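Local coordinates for MutT/nudix family protein (Enterococcus faecalis, PDB 2FML), which is of unknown function but probably acts as a Nudix-type hydrolase or, given its winged-helix domain, an NrtR-like regulator of transcription, at residues Val42-Leu47 with Val99-Glu104; Ile158-Glu163 with Glu188-Ala193. All blocks are in the same frame, centred on the assembly; numbering follows the deposited sequence.

Contact 1. Residues Val42-Leu47 with Val99-Glu104; sequences VDMVLL and VVISQE
Met-44, present as selenomethionine, is the first residue of strand 42-47 to meet the loop 99-104. Its CG lies opposite the backbone N (chi1 168°), which carries the thioether off the strand, and SE comes within 4.4 Å of Ile-101 CD1. At this distance it is a loose apolar approach, and the unbranched, flexible methionine chain can reach it. Val-45 turns its branches to the other face of the sheet, so the next residue to reach the loop is Leu-46. Its CG lies opposite the carbonyl carbon (chi1 -63°); CD1 continues the extended chain, and the other branch, CD2, touches Ile-101 CD1 at 3.8 Å, the two side chains slanting across one another. Within the strand, CD2 of Leu-46 also lies 3.8 Å from SE of Met-44, so the single delta methyl of Ile-101 rests on a surface that both residues build. Isoleucine suits the place because its longer arm carries an apolar methyl from the loop to the strand. Val-99 flanks this group less closely, its CB 4.7 Å from Leu-46 CD1. By sequence it is the closing hydrophobic residue of the Nudix box, whose helix is 85-97, so the loop that follows the motif touches the sheet through apolar groups alone, with no hydrogen bond between the two segments. Strand 39-50 lies within the mixed sheet of the Nudix alpha/beta/alpha sandwich, bonded through Met-44 to Pro-75 of the antiparallel strand 72-78 and through Asp-43 and Val-45 to the parallel strand 123-131. Met-44 also packs on Thr-93 of helix 85-97, while on the other face Val-45 meets Ile-189 and Ala-193 of helix 186-200.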
ATOM      1  N   VAL A  42     -12.154   5.585  -0.984  1.00 53.44           N
ATOM      2  CA  VAL A  42     -10.859   6.125  -1.359  1.00 54.32           C
ATOM      3  C   VAL A  42     -10.798   7.489  -0.679  1.00 55.63           C
ATOM      4  O   VAL A  42     -11.812   8.150  -0.542  1.00 55.98           O
ATOM      5  CB  VAL A  42     -10.676   6.295  -2.942  1.00 53.42           C
ATOM      6  CG1 VAL A  42     -10.471   4.979  -3.596  1.00 48.61           C
ATOM      7  CG2 VAL A  42     -11.874   7.033  -3.584  1.00 54.60           C
ATOM      8  N   ASP A  43      -9.607   7.915  -0.305  1.00 56.23           N
ATOM      9  CA  ASP A  43      -9.396   9.237   0.224  1.00 57.23           C
ATOM     10  C   ASP A  43      -8.091   9.731  -0.394  1.00 58.07           C
ATOM     11  O   ASP A  43      -7.147   8.928  -0.693  1.00 58.06           O
ATOM     12  CB  ASP A  43      -9.242   9.177   1.765  1.00 57.83           C
ATOM     13  CG  ASP A  43     -10.594   9.101   2.477  1.00 60.80           C
ATOM     14  OD1 ASP A  43     -11.288  10.149   2.543  1.00 64.37           O
ATOM     15  OD2 ASP A  43     -10.989   7.987   2.935  1.00 60.14           O
HETATM   16  N   MSE A  44      -7.998  11.047  -0.547  1.00 57.98           N
HETATM   17  CA  MSE A  44      -6.908  11.629  -1.305  1.00 59.06           C
HETATM   18  C   MSE A  44      -6.191  12.679  -0.506  1.00 58.16           C
HETATM   19  O   MSE A  44      -6.832  13.592   0.017  1.00 57.96           O
HETATM   20  CB  MSE A  44      -7.466  12.195  -2.599  1.00 59.63           C
HETATM   21  CG  MSE A  44      -6.548  13.060  -3.374  1.00 65.00           C
HETATM   22 SE   MSE A  44      -5.102  12.042  -4.314  1.00 77.34          SE
HETATM   23  CE  MSE A  44      -3.835  12.637  -3.298  1.00 77.65           C
ATOM     24  N   VAL A  45      -4.854  12.529  -0.396  1.00 57.55           N
ATOM     25  CA  VAL A  45      -4.020  13.561   0.261  1.00 56.50           C
ATOM     26  C   VAL A  45      -3.321  14.363  -0.818  1.00 56.85           C
ATOM     27  O   VAL A  45      -2.437  13.853  -1.475  1.00 57.80           O
ATOM     28  CB  VAL A  45      -3.002  13.009   1.270  1.00 55.32           C
ATOM     29  CG1 VAL A  45      -2.197  14.186   1.881  1.00 57.65           C
ATOM     30  CG2 VAL A  45      -3.691  12.147   2.403  1.00 54.44           C
ATOM     31  N   LEU A  46      -3.786  15.596  -1.029  1.00 57.50           N
ATOM     32  CA  LEU A  46      -3.236  16.518  -2.016  1.00 57.29           C
ATOM     33  C   LEU A  46      -2.354  17.532  -1.331  1.00 56.00           C
ATOM     34  O   LEU A  46      -2.803  18.261  -0.469  1.00 54.17           O
ATOM     35  CB  LEU A  46      -4.353  17.259  -2.788  1.00 58.02           C
ATOM     36  CG  LEU A  46      -5.305  16.426  -3.634  1.00 60.43           C
ATOM     37  CD1 LEU A  46      -6.288  17.384  -4.283  1.00 62.98           C
ATOM     38  CD2 LEU A  46      -4.517  15.730  -4.718  1.00 62.07           C
ATOM     39  N   LEU A  47      -1.091  17.574  -1.765  1.00 56.90           N
ATOM     40  CA  LEU A  47      -0.069  18.416  -1.196  1.00 55.65           C
ATOM     41  C   LEU A  47       0.439  19.317  -2.287  1.00 56.12           C
ATOM     42  O   LEU A  47       0.695  18.884  -3.415  1.00 55.12           O
ATOM     43  CB  LEU A  47       1.091  17.562  -0.708  1.00 55.75           C
ATOM     44  CG  LEU A  47       0.845  16.655   0.470  1.00 55.87           C
ATOM     45  CD1 LEU A  47       2.147  15.966   0.839  1.00 52.16           C
ATOM     46  CD2 LEU A  47       0.216  17.424   1.661  1.00 51.99           C
ATOM     47  N   VAL A  99     -10.453  19.502  -8.910  1.00 57.82           N
ATOM     48  CA  VAL A  99      -9.070  19.317  -9.377  1.00 58.60           C
ATOM     49  C   VAL A  99      -8.934  18.082 -10.288  1.00 58.97           C
ATOM     50  O   VAL A  99      -9.425  16.974  -9.958  1.00 57.59           O
ATOM     51  CB  VAL A  99      -8.114  19.263  -8.195  1.00 58.62           C
ATOM     52  CG1 VAL A  99      -6.656  19.257  -8.679  1.00 60.43           C
ATOM     53  CG2 VAL A  99      -8.421  20.431  -7.259  1.00 58.40           C
ATOM     54  N   VAL A 100      -8.314  18.314 -11.451  1.00 59.74           N
ATOM     55  CA  VAL A 100      -7.974  17.264 -12.392  1.00 61.66           C
ATOM     56  C   VAL A 100      -6.486  16.857 -12.214  1.00 63.02           C
ATOM     57  O   VAL A 100      -5.589  17.659 -12.480  1.00 64.08           O
ATOM     58  CB  VAL A 100      -8.256  17.706 -13.853  1.00 61.95           C
ATOM     59  CG1 VAL A 100      -8.037  16.556 -14.806  1.00 62.24           C
ATOM     60  CG2 VAL A 100      -9.680  18.251 -14.002  1.00 61.38           C
ATOM     61  N   ILE A 101      -6.250  15.632 -11.713  1.00 64.32           N
ATOM     62  CA  ILE A 101      -4.936  14.960 -11.683  1.00 65.46           C
ATOM     63  C   ILE A 101      -4.994  13.754 -12.628  1.00 65.40           C
ATOM     64  O   ILE A 101      -6.071  13.203 -12.825  1.00 66.45           O
ATOM     65  CB  ILE A 101      -4.564  14.447 -10.279  1.00 65.35           C
ATOM     66  CG1 ILE A 101      -5.800  14.122  -9.470  1.00 67.48           C
ATOM     67  CG2 ILE A 101      -3.901  15.510  -9.454  1.00 68.03           C
ATOM     68  CD1 ILE A 101      -5.546  14.293  -8.036  1.00 70.49           C
ATOM     69  N   SER A 102      -3.858  13.342 -13.195  1.00 65.41           N
ATOM     70  CA  SER A 102      -3.763  12.087 -13.972  1.00 65.94           C
ATOM     71  C   SER A 102      -3.194  10.938 -13.133  1.00 65.66           C
ATOM     72  O   SER A 102      -2.565  11.174 -12.095  1.00 64.41           O
ATOM     73  CB  SER A 102      -2.919  12.292 -15.239  1.00 66.86           C
ATOM     74  OG  SER A 102      -1.558  12.452 -14.874  1.00 69.61           O
ATOM     75  N   GLN A 103      -3.433   9.701 -13.577  1.00 66.41           N
ATOM     76  CA  GLN A 103      -3.056   8.494 -12.822  1.00 67.42           C
ATOM     77  C   GLN A 103      -1.583   8.410 -12.527  1.00 67.82           C
ATOM     78  O   GLN A 103      -1.191   7.968 -11.443  1.00 67.30           O
ATOM     79  CB  GLN A 103      -3.452   7.207 -13.563  1.00 68.89           C
ATOM     80  CG  GLN A 103      -3.407   5.945 -12.646  1.00 72.78           C
ATOM     81  CD  GLN A 103      -4.551   4.916 -12.927  1.00 78.21           C
ATOM     82  OE1 GLN A 103      -5.745   5.277 -13.062  1.00 77.02           O
ATOM     83  NE2 GLN A 103      -4.173   3.624 -12.985  1.00 77.78           N
ATOM     84  N   GLU A 104      -0.781   8.825 -13.516  1.00 67.93           N
ATOM     85  CA  GLU A 104       0.652   8.721 -13.497  1.00 68.57           C
ATOM     86  C   GLU A 104       1.182   9.591 -12.375  1.00 68.24           C
ATOM     87  O   GLU A 104       2.300   9.374 -11.923  1.00 68.70           O
ATOM     88  CB  GLU A 104       1.257   9.156 -14.845  1.00 69.41           C
ATOM     89  CG  GLU A 104       0.272   9.321 -16.023  1.00 73.58           C
ATOM     90  CD  GLU A 104      -0.103   7.998 -16.748  1.00 80.92           C
ATOM     91  OE1 GLU A 104       0.408   7.754 -17.890  1.00 83.96           O
ATOM     92  OE2 GLU A 104      -0.932   7.218 -16.197  1.00 83.44           O
TER

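Contact 2. Residues Ile158-Glu163 with Glu188-Ala193; sequences ITLSHE and EIIIKA
In helix 188-193, whose Ile-190 and Ile-191 face strand 158-162, Ala-193 N donates to Ile-189 O at 3.0 Å, an ordinary helical bond that satisfies the backbone on a side buried by apolar groups. The contact with the strand has no polar bond of its own. Ile-158 and Ile-190 share most of it. In Ile-158, CG1 is tucked between the backbone N and the carbonyl carbon (chi1 55°), and from there CD1 reaches 3.8 Å from Ile-191 CD1 and 3.9 Å from Ile-190 CG2. It thus enters between two consecutive helix residues, slanting across both. Ile-191 does not leave the helix pointing at the strand; its CG1 arm, bent at chi2 -67°, brings CD1 near the strand, 4.0 Å from Ile-158 CG1 as well. Strand 157-162 is the middle of an antiparallel meander, with 143-154 on one side and 165-170 on the other, that continues the Nudix sheet. Helix 186-200 lies against it, the short axes of strand 158-162 and helix 188-193 running at 117° to one another and approaching to 11.0 Å. The gap is bridged by the delta methyls of Ile-158, Leu-160, Ile-190 and Ile-191 with the CG2 of Ile-190, and aliphatic chains suit an interface without polar bonds. Leu-160, two residues on and so on the same face as Ile-158, meets Ile-190 tip to tip, its CD1 3.9 Å from Ile-190 CD1. Leu-169 of strand 165-170 packs on Ile-158, Ile-190 and Ile-191 alike, and Thr-159, turned to the other face, bonds through OG1 to Thr-168 OG1.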
ATOM      1  N   ILE A 158       2.629  18.427  13.396  1.00 57.90           N
ATOM      2  CA  ILE A 158       2.261  19.227  12.242  1.00 57.00           C
ATOM      3  C   ILE A 158       0.966  19.915  12.520  1.00 57.39           C
ATOM      4  O   ILE A 158       0.077  19.345  13.184  1.00 59.27           O
ATOM      5  CB  ILE A 158       2.154  18.364  10.940  1.00 56.69           C
ATOM      6  CG1 ILE A 158       1.180  17.166  11.070  1.00 55.77           C
ATOM      7  CG2 ILE A 158       3.514  17.890  10.544  1.00 53.01           C
ATOM      8  CD1 ILE A 158       1.015  16.398   9.697  1.00 55.66           C
ATOM      9  N   THR A 159       0.844  21.135  12.032  1.00 56.58           N
ATOM     10  CA  THR A 159      -0.390  21.909  12.165  1.00 56.13           C
ATOM     11  C   THR A 159      -0.920  22.232  10.730  1.00 56.80           C
ATOM     12  O   THR A 159      -0.185  22.684   9.886  1.00 56.77           O
ATOM     13  CB  THR A 159      -0.099  23.232  12.957  1.00 55.23           C
ATOM     14  OG1 THR A 159       0.373  22.864  14.243  1.00 56.64           O
ATOM     15  CG2 THR A 159      -1.335  24.134  13.122  1.00 54.21           C
ATOM     16  N   LEU A 160      -2.200  21.983  10.524  1.00 57.22           N
ATOM     17  CA  LEU A 160      -2.970  22.355   9.375  1.00 56.32           C
ATOM     18  C   LEU A 160      -3.854  23.505   9.789  1.00 55.43           C
ATOM     19  O   LEU A 160      -4.669  23.379  10.718  1.00 55.65           O
ATOM     20  CB  LEU A 160      -3.868  21.190   8.957  1.00 56.25           C
ATOM     21  CG  LEU A 160      -3.504  19.703   9.142  1.00 58.25           C
ATOM     22  CD1 LEU A 160      -4.547  18.859   8.396  1.00 58.94           C
ATOM     23  CD2 LEU A 160      -2.123  19.346   8.654  1.00 62.07           C
ATOM     24  N   SER A 161      -3.708  24.624   9.102  1.00 53.93           N
ATOM     25  CA  SER A 161      -4.464  25.795   9.452  1.00 54.35           C
ATOM     26  C   SER A 161      -5.111  26.497   8.282  1.00 54.16           C
ATOM     27  O   SER A 161      -4.564  26.531   7.198  1.00 55.55           O
ATOM     28  CB  SER A 161      -3.670  26.758  10.361  1.00 54.47           C
ATOM     29  OG  SER A 161      -2.390  27.110   9.879  1.00 53.62           O
ATOM     30  N   HIS A 162      -6.312  27.010   8.515  1.00 54.23           N
ATOM     31  CA  HIS A 162      -6.996  27.898   7.609  1.00 55.88           C
ATOM     32  C   HIS A 162      -7.870  28.804   8.513  1.00 57.36           C
ATOM     33  O   HIS A 162      -8.599  28.288   9.366  1.00 56.70           O
ATOM     34  CB  HIS A 162      -7.886  27.145   6.609  1.00 55.12           C
ATOM     35  CG  HIS A 162      -8.564  28.057   5.625  1.00 55.14           C
ATOM     36  ND1 HIS A 162      -9.896  28.433   5.740  1.00 54.74           N
ATOM     37  CD2 HIS A 162      -8.081  28.712   4.541  1.00 53.56           C
ATOM     38  CE1 HIS A 162     -10.199  29.274   4.760  1.00 52.61           C
ATOM     39  NE2 HIS A 162      -9.118  29.461   4.021  1.00 53.14           N
ATOM     40  N   GLU A 163      -7.792  30.128   8.316  1.00 58.76           N
ATOM     41  CA  GLU A 163      -8.566  31.098   9.126  1.00 61.09           C
ATOM     42  C   GLU A 163      -8.464  30.678  10.614  1.00 60.35           C
ATOM     43  O   GLU A 163      -7.341  30.568  11.127  1.00 59.13           O
ATOM     44  CB  GLU A 163     -10.021  31.258   8.621  1.00 59.65           C
ATOM     45  CG  GLU A 163     -10.164  32.170   7.352  1.00 64.11           C
ATOM     46  CD  GLU A 163     -11.524  31.973   6.624  1.00 65.32           C
ATOM     47  OE1 GLU A 163     -12.482  31.552   7.314  1.00 72.41           O
ATOM     48  OE2 GLU A 163     -11.643  32.212   5.387  1.00 66.43           O
ATOM     49  N   GLU A 188      -4.776  10.019  11.078  1.00 56.78           N
ATOM     50  CA  GLU A 188      -3.837   8.937  10.800  1.00 58.18           C
ATOM     51  C   GLU A 188      -3.381   8.874   9.373  1.00 56.39           C
ATOM     52  O   GLU A 188      -2.317   8.399   9.105  1.00 57.25           O
ATOM     53  CB  GLU A 188      -4.403   7.528  11.127  1.00 57.54           C
ATOM     54  CG  GLU A 188      -4.534   7.205  12.584  1.00 63.61           C
ATOM     55  CD  GLU A 188      -5.494   6.066  12.759  1.00 70.50           C
ATOM     56  OE1 GLU A 188      -5.201   5.030  12.134  1.00 75.19           O
ATOM     57  OE2 GLU A 188      -6.554   6.221  13.456  1.00 75.07           O
ATOM     58  N   ILE A 189      -4.295   9.163   8.469  1.00 56.24           N
ATOM     59  CA  ILE A 189      -4.003   9.186   7.071  1.00 53.89           C
ATOM     60  C   ILE A 189      -3.058  10.374   6.698  1.00 54.48           C
ATOM     61  O   ILE A 189      -2.131  10.195   5.910  1.00 54.73           O
ATOM     62  CB  ILE A 189      -5.304   9.233   6.189  1.00 53.05           C
ATOM     63  CG1 ILE A 189      -6.419   8.223   6.626  1.00 49.45           C
ATOM     64  CG2 ILE A 189      -4.903   9.178   4.725  1.00 48.23           C
ATOM     65  CD1 ILE A 189      -7.609   8.137   5.589  1.00 51.17           C
ATOM     66  N   ILE A 190      -3.283  11.559   7.245  1.00 53.94           N
ATOM     67  CA  ILE A 190      -2.383  12.685   6.961  1.00 54.95           C
ATOM     68  C   ILE A 190      -0.955  12.479   7.496  1.00 55.77           C
ATOM     69  O   ILE A 190       0.061  12.729   6.801  1.00 56.42           O
ATOM     70  CB  ILE A 190      -3.000  14.017   7.424  1.00 55.01           C
ATOM     71  CG1 ILE A 190      -4.140  14.309   6.468  1.00 56.58           C
ATOM     72  CG2 ILE A 190      -1.919  15.224   7.364  1.00 54.71           C
ATOM     73  CD1 ILE A 190      -5.087  15.354   6.853  1.00 60.37           C
ATOM     74  N   ILE A 191      -0.874  11.991   8.724  1.00 56.91           N
ATOM     75  CA  ILE A 191       0.396  11.587   9.331  1.00 57.47           C
ATOM     76  C   ILE A 191       1.083  10.501   8.486  1.00 56.84           C
ATOM     77  O   ILE A 191       2.287  10.577   8.223  1.00 57.44           O
ATOM     78  CB  ILE A 191       0.135  11.120  10.795  1.00 57.84           C
ATOM     79  CG1 ILE A 191      -0.334  12.308  11.640  1.00 59.74           C
ATOM     80  CG2 ILE A 191       1.295  10.370  11.425  1.00 57.67           C
ATOM     81  CD1 ILE A 191       0.644  13.326  11.857  1.00 64.65           C
ATOM     82  N   LYS A 192       0.339   9.488   8.056  1.00 57.46           N
ATOM     83  CA  LYS A 192       0.936   8.463   7.139  1.00 58.16           C
ATOM     84  C   LYS A 192       1.539   9.099   5.877  1.00 57.42           C
ATOM     85  O   LYS A 192       2.657   8.765   5.487  1.00 58.44           O
ATOM     86  CB  LYS A 192      -0.061   7.351   6.782  1.00 56.81           C
ATOM     87  CG  LYS A 192       0.479   6.080   6.031  1.00 58.76           C
ATOM     88  CD  LYS A 192       1.157   4.972   6.932  1.00 60.19           C
ATOM     89  CE  LYS A 192       0.277   4.248   7.930  1.00 66.20           C
ATOM     90  NZ  LYS A 192       1.096   3.068   8.618  1.00 67.41           N
ATOM     91  N   ALA A 193       0.802  10.019   5.268  1.00 57.23           N
ATOM     92  CA  ALA A 193       1.251  10.743   4.067  1.00 56.82           C
ATOM     93  C   ALA A 193       2.473  11.587   4.348  1.00 57.41           C
ATOM     94  O   ALA A 193       3.439  11.603   3.522  1.00 57.38           O
ATOM     95  CB  ALA A 193       0.095  11.618   3.477  1.00 55.71           C
TER

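Overall arrangement
Both contacts are apolar and attach a neighbouring element to the same branched sheet; contact 2 is wholly buried, whereas in contact 1 the strand residues are buried and Ile-101 of the loop is partly exposed. Contact 1 nevertheless lies nearer the middle of the chain, and joins the loop after the Nudix-box helix to the sheet through one isoleucine. Contact 2 is broader, setting two isoleucines of a regular helix against the outlying meander. Helix 186-200 links them: Ala-193 CB packs on Val-45 CG1 at 3.8 Å, and Ile-189 CG2 on Val-45 CG2 at 4.0 Å. It therefore spans from the central strand to the meander, while contact 1 occupies the opposite face of that strand.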